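PDB 6YF6: galactose-binding lectin from Enterobacter cloacae subsp. cloacae, which probably binds galactose- or fucose-type sugars through a calcium ion, here in its C-terminal domain. Local coordinates for residues Val38-Arg43 against Glu51-Thr56; Tyr66-Lys71 against Leu121-His126; Leu86-Lys91 against Gly110-Thr115; Ala95-Lys100 against Glu104-Ser109. One frame throughout, in Å; residues are numbered along the deposited sequence.

In the fold
The domain is a sandwich of two four-stranded antiparallel sheets, and all four contacts join one sheet to the other. Interaction 2 is central: its centre lies about 11 Å from that of interaction 1, 9 Å from that of interaction 3 and 10 Å from that of interaction 4. Interactions 3 and 4 sit about 18 Å apart, centre to centre, and share strand 106-113. Along the chain, interaction 1 is complete before interaction 2 begins; the segments of interaction 3 lie between those of interaction 2, and those of interaction 4 between those of interaction 3. Interaction 1 holds two calcium-binding residues, Ile41 and Thr42, next to the core.

Interaction 1. Residues Val38-Arg43 against Glu51-Thr56; sequences VEFITR and EILKKT. With CA (calcium ion), chain D.
Thr42 OG1 coordinates the calcium ion at 2.3 Å, just after strand 29-40 leaves the beta-sandwich of this calcium-dependent lectin domain. Two carbonyl oxygens of the same loop join it: Ile41 O stands 2.4 Å from the calcium and Thr42 O 2.6 Å. A chi1 of 57° sets the Thr42 hydroxyl between its backbone N and carbonyl carbon, which lets one small residue offer both hydroxyl and carbonyl to a single ion. Ser130, Gly132 and Asp134 also bind the metal, Asn133 O is hydrogen-bonded to Thr42 OG1, and the bound fucoside touches Thr42, so the loop belongs to the sugar site.

One residue before the loop, Phe40 turns into the space between the sheets. Its broad ring reaches from strand 29-40 to the corner at Leu53, a span that suits a large flat side chain. Ile52 brings the end of its extended chain obliquely against the ring, with Ile52 CD1 3.6 Å from Phe40 CE2. Phe135, which follows the calcium ligand Asp134, stacks with Phe40, so the core borders the metal loop. Leu53 instead meets the ring at its edge, Leu53 CG lying 4.1 Å from Phe40 CZ.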
loop_
_atom_site.group_PDB
_atom_site.type_symbol
_atom_site.label_atom_id
_atom_site.label_comp_id
_atom_site.label_asym_id
_atom_site.label_seq_id
_atom_site.Cartn_x
_atom_site.Cartn_y
_atom_site.Cartn_z
ATOM N N VAL A 38 10.534 4.213 -7.086
ATOM C CA VAL A 38 11.917 4.283 -7.550
ATOM C C VAL A 38 12.279 2.947 -8.184
ATOM O O VAL A 38 12.071 1.888 -7.583
ATOM C CB VAL A 38 12.877 4.607 -6.392
ATOM C CG1 VAL A 38 14.321 4.709 -6.907
ATOM C CG2 VAL A 38 12.474 5.886 -5.678
ATOM N N GLU A 39 12.843 2.991 -9.386
ATOM C CA GLU A 39 13.247 1.789 -10.101
ATOM C C GLU A 39 14.752 1.604 -9.976
ATOM O O GLU A 39 15.522 2.541 -10.215
ATOM C CB GLU A 39 12.840 1.869 -11.575
ATOM C CG GLU A 39 13.228 0.653 -12.411
ATOM C CD GLU A 39 12.224 0.360 -13.511
ATOM O OE1 GLU A 39 11.049 0.083 -13.185
ATOM O OE2 GLU A 39 12.609 0.411 -14.701
ATOM N N PHE A 40 15.162 0.398 -9.599
ATOM C CA PHE A 40 16.569 0.016 -9.507
ATOM C C PHE A 40 16.837 -0.986 -10.627
ATOM O O PHE A 40 16.565 -2.181 -10.478
ATOM C CB PHE A 40 16.892 -0.577 -8.137
ATOM C CG PHE A 40 16.641 0.365 -6.989
ATOM C CD1 PHE A 40 15.358 0.580 -6.516
ATOM C CD2 PHE A 40 17.693 1.032 -6.381
ATOM C CE1 PHE A 40 15.129 1.445 -5.460
ATOM C CE2 PHE A 40 17.470 1.897 -5.327
ATOM C CZ PHE A 40 16.188 2.104 -4.865
ATOM N N ILE A 41 17.359 -0.493 -11.754
ATOM C CA ILE A 41 17.664 -1.347 -12.904
ATOM C C ILE A 41 19.097 -1.864 -12.893
ATOM O O ILE A 41 19.430 -2.755 -13.693
ATOM C CB ILE A 41 17.363 -0.559 -14.198
ATOM C CG1 ILE A 41 17.111 -1.507 -15.371
ATOM C CG2 ILE A 41 18.498 0.401 -14.495
ATOM C CD1 ILE A 41 15.837 -2.330 -15.222
ATOM N N THR A 42 19.953 -1.340 -12.012
ATOM C CA THR A 42 21.328 -1.795 -11.812
ATOM C C THR A 42 22.050 -2.080 -13.122
ATOM O O THR A 42 22.141 -3.231 -13.567
ATOM C CB THR A 42 21.353 -3.032 -10.903
ATOM O OG1 THR A 42 20.551 -4.081 -11.459
ATOM C CG2 THR A 42 20.819 -2.672 -9.532
ATOM N N ARG A 43 22.594 -1.024 -13.728
ATOM C CA ARG A 43 23.196 -1.117 -15.045
ATOM C C ARG A 43 24.502 -1.910 -15.000
ATOM O O ARG A 43 25.097 -2.094 -13.935
ATOM C CB ARG A 43 23.472 0.278 -15.596
ATOM C CG ARG A 43 22.251 1.172 -15.789
ATOM C CD ARG A 43 22.713 2.513 -16.323
ATOM N NE ARG A 43 21.676 3.537 -16.373
ATOM C CZ ARG A 43 21.889 4.766 -16.831
ATOM N NH1 ARG A 43 23.096 5.106 -17.271
ATOM N NH2 ARG A 43 20.907 5.655 -16.852
ATOM N N GLU A 51 24.811 1.190 0.399
ATOM C CA GLU A 51 23.648 2.015 0.712
ATOM C C GLU A 51 23.099 2.616 -0.578
ATOM O O GLU A 51 23.790 3.378 -1.261
ATOM C CB GLU A 51 24.030 3.091 1.729
ATOM C CG GLU A 51 24.583 2.496 3.031
ATOM C CD GLU A 51 24.883 3.525 4.109
ATOM O OE1 GLU A 51 24.877 4.738 3.819
ATOM O OE2 GLU A 51 25.127 3.110 5.262
ATOM N N ILE A 52 21.858 2.255 -0.916
ATOM C CA ILE A 52 21.255 2.656 -2.183
ATOM C C ILE A 52 20.281 3.822 -2.045
ATOM O O ILE A 52 20.010 4.508 -3.045
ATOM C CB ILE A 52 20.537 1.458 -2.842
ATOM C CG1 ILE A 52 19.369 0.994 -1.965
ATOM C CG2 ILE A 52 21.516 0.315 -3.074
ATOM C CD1 ILE A 52 18.584 -0.166 -2.539
ATOM N N LEU A 53 19.720 4.046 -0.859
ATOM C CA LEU A 53 18.861 5.190 -0.588
ATOM C C LEU A 53 19.185 5.695 0.809
ATOM O O LEU A 53 19.339 4.895 1.735
ATOM C CB LEU A 53 17.374 4.825 -0.659
ATOM C CG LEU A 53 16.567 5.020 -1.944
ATOM C CD1 LEU A 53 15.092 4.754 -1.618
ATOM C CD2 LEU A 53 16.753 6.399 -2.559
ATOM N N LYS A 54 19.268 7.013 0.971
ATOM C CA LYS A 54 19.669 7.590 2.246
ATOM C C LYS A 54 18.775 8.770 2.597
ATOM O O LYS A 54 18.314 9.506 1.721
ATOM C CB LYS A 54 21.141 8.030 2.217
ATOM C CG LYS A 54 22.123 6.868 2.278
ATOM C CD LYS A 54 23.553 7.325 2.033
ATOM C CE LYS A 54 24.190 7.886 3.294
ATOM N NZ LYS A 54 25.563 8.401 3.027
ATOM N N LYS A 55 18.525 8.926 3.899
ATOM C CA LYS A 55 17.786 10.073 4.406
ATOM C C LYS A 55 18.161 10.314 5.862
ATOM O O LYS A 55 18.236 9.371 6.654
ATOM C CB LYS A 55 16.269 9.876 4.306
ATOM C CG LYS A 55 15.486 11.019 4.935
ATOM C CD LYS A 55 13.993 10.930 4.654
ATOM C CE LYS A 55 13.235 12.042 5.367
ATOM N NZ LYS A 55 11.786 12.028 5.036
ATOM N N THR A 56 18.380 11.579 6.205
ATOM C CA THR A 56 18.491 11.988 7.602
ATOM C C THR A 56 17.097 12.407 8.055
ATOM O O THR A 56 16.632 13.510 7.754
ATOM C CB THR A 56 19.510 13.107 7.776
ATOM O OG1 THR A 56 20.796 12.649 7.339
ATOM C CG2 THR A 56 19.605 13.513 9.245
HETATM CA CA CA D . 20.206 -5.003 -13.561
#

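Interaction 2. Residues Tyr66-Lys71 against Leu121-His126; sequences YTWTVK and LAVVSH
Trp68 carries this contact, its indole reaching across the sandwich to three successive residues, Leu121, Ala122 and Val123. With CG anti to the backbone N (chi1 179°), the ring system extends far enough to bridge strands whose axes come no closer than 10.5 Å and are inclined at 45° to each other. Tryptophan suits the place because few side chains could span such a gap with one rigid, flat group.

The first kind of interaction is CH-pi. Leu121 CB lies 4.2 Å from the centroid of the six-membered ring of Trp68 and 30° off its normal, so it rests off-centre on the face. Leu121 CD1 lies above the ring as well, displaced toward the rim; the branched leucine thus spreads over the indole.

Plain apolar contact comes next. Val123 approaches the indole obliquely, placing Val123 CG2 3.6 Å from Trp68 CZ2, and Ile142 of the neighbouring strand packs against the tryptophan from its own sheet.

Between these segments the polar contact is at the ring edge. The carbonyl oxygen Ala122 O stands near the ring plane, 3.4 Å from Trp68 CH2, and a weakly favourable electrostatic contact with the slightly positive ring hydrogens is likely there. No hydrogen bond crosses between the two segments.

All four touching residues are buried, and a large aromatic laid against the aliphatic side chains of the facing sheet is the kind of core that holds a beta-sandwich together.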
loop_
_atom_site.group_PDB
_atom_site.type_symbol
_atom_site.label_atom_id
_atom_site.label_comp_id
_atom_site.label_asym_id
_atom_site.label_seq_id
_atom_site.Cartn_x
_atom_site.Cartn_y
_atom_site.Cartn_z
ATOM N N TYR A 66 11.127 3.629 16.762
ATOM C CA TYR A 66 10.414 3.943 15.533
ATOM C C TYR A 66 10.409 2.725 14.619
ATOM O O TYR A 66 11.352 1.929 14.614
ATOM C CB TYR A 66 11.050 5.146 14.827
ATOM C CG TYR A 66 10.962 6.421 15.640
ATOM C CD1 TYR A 66 11.917 6.721 16.603
ATOM C CD2 TYR A 66 9.917 7.318 15.455
ATOM C CE1 TYR A 66 11.837 7.880 17.354
ATOM C CE2 TYR A 66 9.827 8.480 16.202
ATOM C CZ TYR A 66 10.793 8.757 17.149
ATOM O OH TYR A 66 10.712 9.910 17.902
ATOM N N THR A 67 9.330 2.585 13.853
ATOM C CA THR A 67 9.110 1.438 12.979
ATOM C C THR A 67 9.210 1.906 11.534
ATOM O O THR A 67 8.413 2.740 11.090
ATOM C CB THR A 67 7.749 0.797 13.255
ATOM O OG1 THR A 67 7.721 0.295 14.598
ATOM C CG2 THR A 67 7.473 -0.346 12.285
ATOM N N TRP A 68 10.186 1.375 10.808
ATOM C CA TRP A 68 10.454 1.767 9.431
ATOM C C TRP A 68 9.993 0.645 8.509
ATOM O O TRP A 68 10.486 -0.484 8.608
ATOM C CB TRP A 68 11.944 2.062 9.253
ATOM C CG TRP A 68 12.363 2.448 7.867
ATOM C CD1 TRP A 68 11.553 2.802 6.827
ATOM C CD2 TRP A 68 13.705 2.524 7.374
ATOM N NE1 TRP A 68 12.309 3.088 5.713
ATOM C CE2 TRP A 68 13.634 2.926 6.024
ATOM C CE3 TRP A 68 14.962 2.289 7.942
ATOM C CZ2 TRP A 68 14.769 3.097 5.235
ATOM C CZ3 TRP A 68 16.090 2.462 7.154
ATOM C CH2 TRP A 68 15.985 2.862 5.818
ATOM N N THR A 69 9.043 0.952 7.626
ATOM C CA THR A 69 8.554 0.001 6.636
ATOM C C THR A 69 8.850 0.518 5.234
ATOM O O THR A 69 8.796 1.725 4.979
ATOM C CB THR A 69 7.047 -0.261 6.799
ATOM O OG1 THR A 69 6.324 0.976 6.790
ATOM C CG2 THR A 69 6.780 -1.006 8.110
ATOM N N VAL A 70 9.184 -0.411 4.338
ATOM C CA VAL A 70 9.537 -0.121 2.954
ATOM C C VAL A 70 8.762 -1.097 2.083
ATOM O O VAL A 70 8.880 -2.314 2.259
ATOM C CB VAL A 70 11.047 -0.256 2.695
ATOM C CG1 VAL A 70 11.356 -0.086 1.201
ATOM C CG2 VAL A 70 11.822 0.751 3.522
ATOM N N LYS A 71 7.954 -0.571 1.168
ATOM C CA LYS A 71 7.207 -1.407 0.237
ATOM C C LYS A 71 8.065 -1.612 -1.003
ATOM O O LYS A 71 8.431 -0.643 -1.677
ATOM C CB LYS A 71 5.866 -0.771 -0.113
ATOM C CG LYS A 71 4.911 -0.703 1.075
ATOM C CD LYS A 71 3.498 -0.341 0.642
ATOM C CE LYS A 71 2.578 -0.157 1.844
ATOM N NZ LYS A 71 1.335 0.590 1.493
ATOM N N LEU A 121 19.223 7.174 8.111
ATOM C CA LEU A 121 18.635 5.950 7.592
ATOM C C LEU A 121 19.237 5.609 6.238
ATOM O O LEU A 121 19.519 6.496 5.427
ATOM C CB LEU A 121 17.120 6.090 7.452
ATOM C CG LEU A 121 16.380 6.507 8.723
ATOM C CD1 LEU A 121 14.888 6.623 8.446
ATOM C CD2 LEU A 121 16.665 5.520 9.851
ATOM N N ALA A 122 19.412 4.316 5.988
ATOM C CA ALA A 122 19.899 3.864 4.695
ATOM C C ALA A 122 19.253 2.531 4.360
ATOM O O ALA A 122 19.140 1.654 5.220
ATOM C CB ALA A 122 21.426 3.732 4.687
ATOM N N VAL A 123 18.806 2.404 3.112
ATOM C CA VAL A 123 18.431 1.118 2.539
ATOM C C VAL A 123 19.687 0.510 1.928
ATOM O O VAL A 123 20.443 1.199 1.232
ATOM C CB VAL A 123 17.319 1.283 1.493
ATOM C CG1 VAL A 123 16.929 -0.064 0.909
ATOM C CG2 VAL A 123 16.107 1.968 2.111
ATOM N N VAL A 124 19.916 -0.774 2.190
ATOM C CA VAL A 124 21.187 -1.425 1.897
ATOM C C VAL A 124 20.944 -2.596 0.957
ATOM O O VAL A 124 20.103 -3.457 1.236
ATOM C CB VAL A 124 21.882 -1.902 3.188
ATOM C CG1 VAL A 124 23.180 -2.626 2.860
ATOM C CG2 VAL A 124 22.139 -0.727 4.123
ATOM N N SER A 125 21.686 -2.622 -0.151
ATOM C CA SER A 125 21.711 -3.756 -1.065
ATOM C C SER A 125 22.921 -4.633 -0.778
ATOM O O SER A 125 24.031 -4.131 -0.581
ATOM C CB SER A 125 21.765 -3.296 -2.521
ATOM O OG SER A 125 22.089 -4.385 -3.368
ATOM N N HIS A 126 22.706 -5.947 -0.776
ATOM C CA HIS A 126 23.768 -6.916 -0.538
ATOM C C HIS A 126 24.186 -7.640 -1.809
ATOM O O HIS A 126 24.977 -8.587 -1.742
ATOM C CB HIS A 126 23.326 -7.920 0.528
ATOM C CG HIS A 126 22.944 -7.282 1.826
ATOM N ND1 HIS A 126 23.731 -7.364 2.955
ATOM C CD2 HIS A 126 21.868 -6.538 2.172
ATOM C CE1 HIS A 126 23.152 -6.705 3.942
ATOM N NE2 HIS A 126 22.019 -6.194 3.494
#

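Interaction 3. Residues Leu86-Lys91 against Gly110-Thr115; sequences LRADGK and GKFKAT
Phe112 and Ala88 meet through a torsion of the aromatic side chain: a chi1 of 66° tucks the phenyl CG of Phe112 between its own backbone N and carbonyl carbon, leaving Phe112 CB and CG turned to the methyl group of Ala88. Ala88 CB lies 3.7 Å from Phe112 CB and approaches the ring obliquely. Leu86 uses another arrangement, with CG beside its backbone N (chi1 -52°), and reaches Gly110, where Leu86 CD1 comes within 3.5 Å of Gly110 N. Both small residues suit their places: alanine fits beside the CB of the phenylalanine, and glycine lets a leucine methyl come up to the main chain.

These touching parts run almost parallel, 6° apart, although they belong to different sheets of the sandwich. Strand 83-88 ends in a type I' beta turn that begins at Ala88 and closes at Lys91, the two residues hydrogen-bonding in both directions. Asp89 and Gly90 both have the positive phi of this turn, easy for glycine.

At the turn the contact becomes watery. Asp89 OD2 accepts hydrogen bonds from three waters, each of which goes on to the facing segment. One lies 2.6 Å from Thr115 OG1, a second donates to Lys113 O at 2.8 Å, and the third accepts from Thr115 N at 2.9 Å. The other carboxylate oxygen, Asp89 OD1, is held by Glu120 N on strand 118-125.

The chemistry is therefore graded, largely apolar between the sheets but solvent-mediated at the rim, where water joins a carboxylate to the end of strand 106-113 and the residues just after it.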
loop_
_atom_site.group_PDB
_atom_site.type_symbol
_atom_site.label_atom_id
_atom_site.label_comp_id
_atom_site.label_asym_id
_atom_site.label_seq_id
_atom_site.Cartn_x
_atom_site.Cartn_y
_atom_site.Cartn_z
ATOM N N LEU A 86 17.695 -2.886 6.018
ATOM C CA LEU A 86 17.545 -1.528 6.520
ATOM C C LEU A 86 18.617 -1.229 7.558
ATOM O O LEU A 86 18.986 -2.100 8.356
ATOM C CB LEU A 86 16.166 -1.317 7.142
ATOM C CG LEU A 86 14.971 -1.702 6.271
ATOM C CD1 LEU A 86 13.680 -1.652 7.082
ATOM C CD2 LEU A 86 14.892 -0.793 5.064
ATOM N N ARG A 87 19.086 0.013 7.566
ATOM C CA ARG A 87 20.133 0.457 8.477
ATOM C C ARG A 87 19.744 1.799 9.077
ATOM O O ARG A 87 19.184 2.658 8.391
ATOM C CB ARG A 87 21.474 0.559 7.742
ATOM C CG ARG A 87 22.662 0.924 8.616
ATOM C CD ARG A 87 23.960 0.826 7.823
ATOM N NE ARG A 87 24.203 -0.536 7.352
ATOM C CZ ARG A 87 24.961 -0.853 6.305
ATOM N NH1 ARG A 87 25.565 0.092 5.595
ATOM N NH2 ARG A 87 25.110 -2.126 5.964
ATOM N N ALA A 88 20.032 1.976 10.367
ATOM C CA ALA A 88 19.716 3.218 11.064
ATOM C C ALA A 88 20.855 3.575 12.004
ATOM O O ALA A 88 21.186 2.796 12.905
ATOM C CB ALA A 88 18.404 3.097 11.842
ATOM N N ASP A 89 21.431 4.761 11.807
ATOM C CA ASP A 89 22.558 5.225 12.615
ATOM C C ASP A 89 23.666 4.179 12.633
ATOM O O ASP A 89 24.273 3.893 13.668
ATOM C CB ASP A 89 22.104 5.581 14.030
ATOM C CG ASP A 89 21.231 6.822 14.061
ATOM O OD1 ASP A 89 21.417 7.691 13.178
ATOM O OD2 ASP A 89 20.360 6.927 14.954
ATOM N N GLY A 90 23.926 3.598 11.461
ATOM C CA GLY A 90 24.986 2.632 11.290
ATOM C C GLY A 90 24.662 1.231 11.755
ATOM O O GLY A 90 25.487 0.329 11.564
ATOM N N LYS A 91 23.498 1.015 12.354
ATOM C CA LYS A 91 23.125 -0.280 12.902
ATOM C C LYS A 91 22.164 -0.978 11.950
ATOM O O LYS A 91 21.146 -0.400 11.554
ATOM C CB LYS A 91 22.480 -0.114 14.279
ATOM C CG LYS A 91 22.176 -1.416 14.993
ATOM C CD LYS A 91 21.375 -1.161 16.269
ATOM C CE LYS A 91 20.943 -2.457 16.942
ATOM N NZ LYS A 91 22.031 -3.472 16.970
ATOM N N GLY A 110 11.909 -2.770 9.934
ATOM C CA GLY A 110 12.842 -2.775 11.041
ATOM C C GLY A 110 12.472 -1.675 12.007
ATOM O O GLY A 110 11.789 -0.711 11.649
ATOM N N LYS A 111 12.922 -1.836 13.246
ATOM C CA LYS A 111 12.712 -0.841 14.284
ATOM C C LYS A 111 14.058 -0.317 14.756
ATOM O O LYS A 111 15.049 -1.049 14.784
ATOM C CB LYS A 111 11.935 -1.427 15.465
ATOM C CG LYS A 111 10.507 -1.819 15.128
ATOM C CD LYS A 111 9.814 -2.415 16.347
ATOM C CE LYS A 111 8.315 -2.530 16.165
ATOM N NZ LYS A 111 7.629 -2.534 17.491
ATOM N N PHE A 112 14.089 0.966 15.111
ATOM C CA PHE A 112 15.287 1.588 15.654
ATOM C C PHE A 112 14.880 2.528 16.777
ATOM O O PHE A 112 13.733 2.974 16.860
ATOM C CB PHE A 112 16.079 2.346 14.578
ATOM C CG PHE A 112 15.363 3.544 14.015
ATOM C CD1 PHE A 112 14.484 3.406 12.951
ATOM C CD2 PHE A 112 15.576 4.806 14.543
ATOM C CE1 PHE A 112 13.828 4.508 12.427
ATOM C CE2 PHE A 112 14.917 5.908 14.030
ATOM C CZ PHE A 112 14.046 5.760 12.968
ATOM N N LYS A 113 15.835 2.812 17.655
ATOM C CA LYS A 113 15.618 3.701 18.786
ATOM C C LYS A 113 16.411 4.977 18.549
ATOM O O LYS A 113 17.630 4.927 18.355
ATOM C CB LYS A 113 16.033 3.039 20.096
ATOM C CG LYS A 113 15.691 3.859 21.332
ATOM C CD LYS A 113 15.841 3.040 22.605
ATOM C CE LYS A 113 14.529 2.372 22.993
ATOM N NZ LYS A 113 14.739 1.245 23.941
ATOM N N ALA A 114 15.717 6.109 18.551
ATOM C CA ALA A 114 16.384 7.383 18.338
ATOM C C ALA A 114 17.269 7.724 19.529
ATOM O O ALA A 114 16.930 7.437 20.683
ATOM C CB ALA A 114 15.353 8.489 18.107
ATOM N N THR A 115 18.424 8.318 19.242
ATOM C CA THR A 115 19.286 8.879 20.272
ATOM C C THR A 115 19.191 10.396 20.326
ATOM O O THR A 115 19.900 11.025 21.118
ATOM C CB THR A 115 20.740 8.449 20.042
ATOM O OG1 THR A 115 21.159 8.817 18.721
ATOM C CG2 THR A 115 20.868 6.942 20.209
HETATM O O HOH W 1 22.072 6.768 17.352
HETATM O O HOH W 2 19.123 4.885 15.944
HETATM O O HOH W 3 18.771 8.802 16.402
#

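Interaction 4. Residues Ala95-Lys100 against Glu104-Ser109; sequences APLELK and EWVTLS
Leu97 projects from strand 91-98 like a wedge into the notch between Val106 and Leu108 on strand 106-113; each strand is the outermost of its sheet within the chain. Its side chain is extended away from the backbone N (chi1 -178°), which carries the branched end toward that notch. There Leu97 CD2 sits 4.0 Å from Val106 CG2 and 4.2 Å from Leu108 CB, with the carbonyl oxygen of Thr107 forming part of the floor. Leu108 returns the fit: the two leucines lie alongside each other, pointing opposite ways, and Leu108 CD1 rests 3.9 Å from Leu97 CB.

A second bump lies further along. Val106 CG2 fills the hollow between Leu97 and Leu99, approaching Leu99 CD2 to 4.2 Å. Valine suits this place, being stubby enough to enter between two leucines, whereas the longer leucines cover the gap between the strands. Leu99 also packs on Phe135 and Ile72, which carries the surface inward to the core.

The touching groups are largely aliphatic, with the backbone oxygens of Ala95 and Thr107 at van der Waals distance. Since the segments share no hydrogen bond, the contact is consistent with burial of aliphatic groups at this partly exposed margin of the sandwich.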
loop_
_atom_site.group_PDB
_atom_site.type_symbol
_atom_site.label_atom_id
_atom_site.label_comp_id
_atom_site.label_asym_id
_atom_site.label_seq_id
_atom_site.Cartn_x
_atom_site.Cartn_y
_atom_site.Cartn_z
ATOM N N ALA A 95 17.134 -8.072 8.847
ATOM C CA ALA A 95 17.845 -9.085 8.088
ATOM C C ALA A 95 17.807 -8.730 6.603
ATOM O O ALA A 95 16.921 -8.002 6.154
ATOM C CB ALA A 95 17.218 -10.457 8.316
ATOM N N PRO A 96 18.771 -9.219 5.817
ATOM C CA PRO A 96 18.678 -9.045 4.355
ATOM C C PRO A 96 17.526 -9.860 3.791
ATOM O O PRO A 96 17.490 -11.085 3.924
ATOM C CB PRO A 96 20.035 -9.548 3.842
ATOM C CG PRO A 96 20.935 -9.563 5.026
ATOM C CD PRO A 96 20.065 -9.790 6.226
ATOM N N LEU A 97 16.582 -9.176 3.154
ATOM C CA LEU A 97 15.401 -9.807 2.581
ATOM C C LEU A 97 15.646 -10.064 1.100
ATOM O O LEU A 97 15.902 -9.125 0.338
ATOM C CB LEU A 97 14.171 -8.921 2.780
ATOM C CG LEU A 97 12.829 -9.455 2.271
ATOM C CD1 LEU A 97 12.396 -10.690 3.056
ATOM C CD2 LEU A 97 11.762 -8.366 2.355
ATOM N N GLU A 98 15.568 -11.330 0.694
ATOM C CA GLU A 98 15.724 -11.689 -0.709
ATOM C C GLU A 98 14.402 -11.499 -1.440
ATOM O O GLU A 98 13.373 -12.047 -1.037
ATOM C CB GLU A 98 16.197 -13.137 -0.840
ATOM C CG GLU A 98 16.589 -13.529 -2.253
ATOM C CD GLU A 98 17.085 -14.955 -2.340
ATOM O OE1 GLU A 98 17.446 -15.527 -1.288
ATOM O OE2 GLU A 98 17.112 -15.508 -3.458
ATOM N N LEU A 99 14.433 -10.716 -2.515
ATOM C CA LEU A 99 13.254 -10.472 -3.337
ATOM C C LEU A 99 13.208 -11.507 -4.450
ATOM O O LEU A 99 14.173 -11.643 -5.215
ATOM C CB LEU A 99 13.288 -9.063 -3.915
ATOM C CG LEU A 99 13.497 -7.935 -2.904
ATOM C CD1 LEU A 99 13.578 -6.595 -3.619
ATOM C CD2 LEU A 99 12.388 -7.929 -1.863
ATOM N N LYS A 100 12.104 -12.239 -4.567
ATOM C CA LYS A 100 12.070 -13.383 -5.471
ATOM C C LYS A 100 11.002 -13.256 -6.563
ATOM O O LYS A 100 11.369 -13.186 -7.723
ATOM C CB LYS A 100 11.947 -14.667 -4.653
ATOM C CG LYS A 100 12.864 -14.703 -3.436
ATOM C CD LYS A 100 12.423 -15.747 -2.424
ATOM C CE LYS A 100 13.410 -16.902 -2.344
ATOM N NZ LYS A 100 13.382 -17.552 -1.006
ATOM N N GLU A 104 5.619 -8.961 -6.919
ATOM C CA GLU A 104 4.977 -9.264 -5.645
ATOM C C GLU A 104 5.484 -8.235 -4.642
ATOM O O GLU A 104 6.668 -8.235 -4.286
ATOM C CB GLU A 104 5.277 -10.685 -5.179
ATOM C CG GLU A 104 4.892 -10.931 -3.727
ATOM C CD GLU A 104 4.911 -12.398 -3.344
ATOM O OE1 GLU A 104 5.462 -13.214 -4.113
ATOM O OE2 GLU A 104 4.370 -12.732 -2.269
ATOM N N TRP A 105 4.602 -7.349 -4.201
ATOM C CA TRP A 105 4.986 -6.277 -3.296
ATOM C C TRP A 105 4.952 -6.795 -1.864
ATOM O O TRP A 105 3.932 -7.323 -1.409
ATOM C CB TRP A 105 4.076 -5.067 -3.486
ATOM C CG TRP A 105 4.372 -4.355 -4.786
ATOM C CD1 TRP A 105 3.766 -4.561 -5.994
ATOM C CD2 TRP A 105 5.362 -3.343 -5.005
ATOM N NE1 TRP A 105 4.313 -3.737 -6.948
ATOM C CE2 TRP A 105 5.296 -2.981 -6.368
ATOM C CE3 TRP A 105 6.301 -2.713 -4.184
ATOM C CZ2 TRP A 105 6.127 -2.010 -6.922
ATOM C CZ3 TRP A 105 7.128 -1.749 -4.737
ATOM C CH2 TRP A 105 7.033 -1.407 -6.095
ATOM N N VAL A 106 6.080 -6.664 -1.169
ATOM C CA VAL A 106 6.227 -7.116 0.203
ATOM C C VAL A 106 6.723 -5.940 1.033
ATOM O O VAL A 106 7.124 -4.903 0.506
ATOM C CB VAL A 106 7.193 -8.313 0.329
ATOM C CG1 VAL A 106 6.736 -9.464 -0.552
ATOM C CG2 VAL A 106 8.613 -7.891 -0.025
ATOM N N THR A 107 6.697 -6.122 2.348
ATOM C CA THR A 107 7.121 -5.102 3.293
ATOM C C THR A 107 8.433 -5.519 3.938
ATOM O O THR A 107 8.543 -6.617 4.494
ATOM C CB THR A 107 6.049 -4.871 4.362
ATOM O OG1 THR A 107 4.841 -4.431 3.729
ATOM C CG2 THR A 107 6.504 -3.823 5.370
ATOM N N LEU A 108 9.425 -4.646 3.839
ATOM C CA LEU A 108 10.686 -4.779 4.553
ATOM C C LEU A 108 10.608 -3.864 5.768
ATOM O O LEU A 108 10.369 -2.660 5.621
ATOM C CB LEU A 108 11.852 -4.405 3.643
ATOM C CG LEU A 108 13.236 -4.260 4.273
ATOM C CD1 LEU A 108 13.773 -5.584 4.788
ATOM C CD2 LEU A 108 14.169 -3.659 3.239
ATOM N N SER A 109 10.800 -4.437 6.961
ATOM C CA SER A 109 10.540 -3.747 8.214
ATOM C C SER A 109 11.737 -3.828 9.151
ATOM O O SER A 109 12.474 -4.819 9.170
ATOM C CB SER A 109 9.315 -4.340 8.940
ATOM O OG SER A 109 8.223 -4.521 8.059
#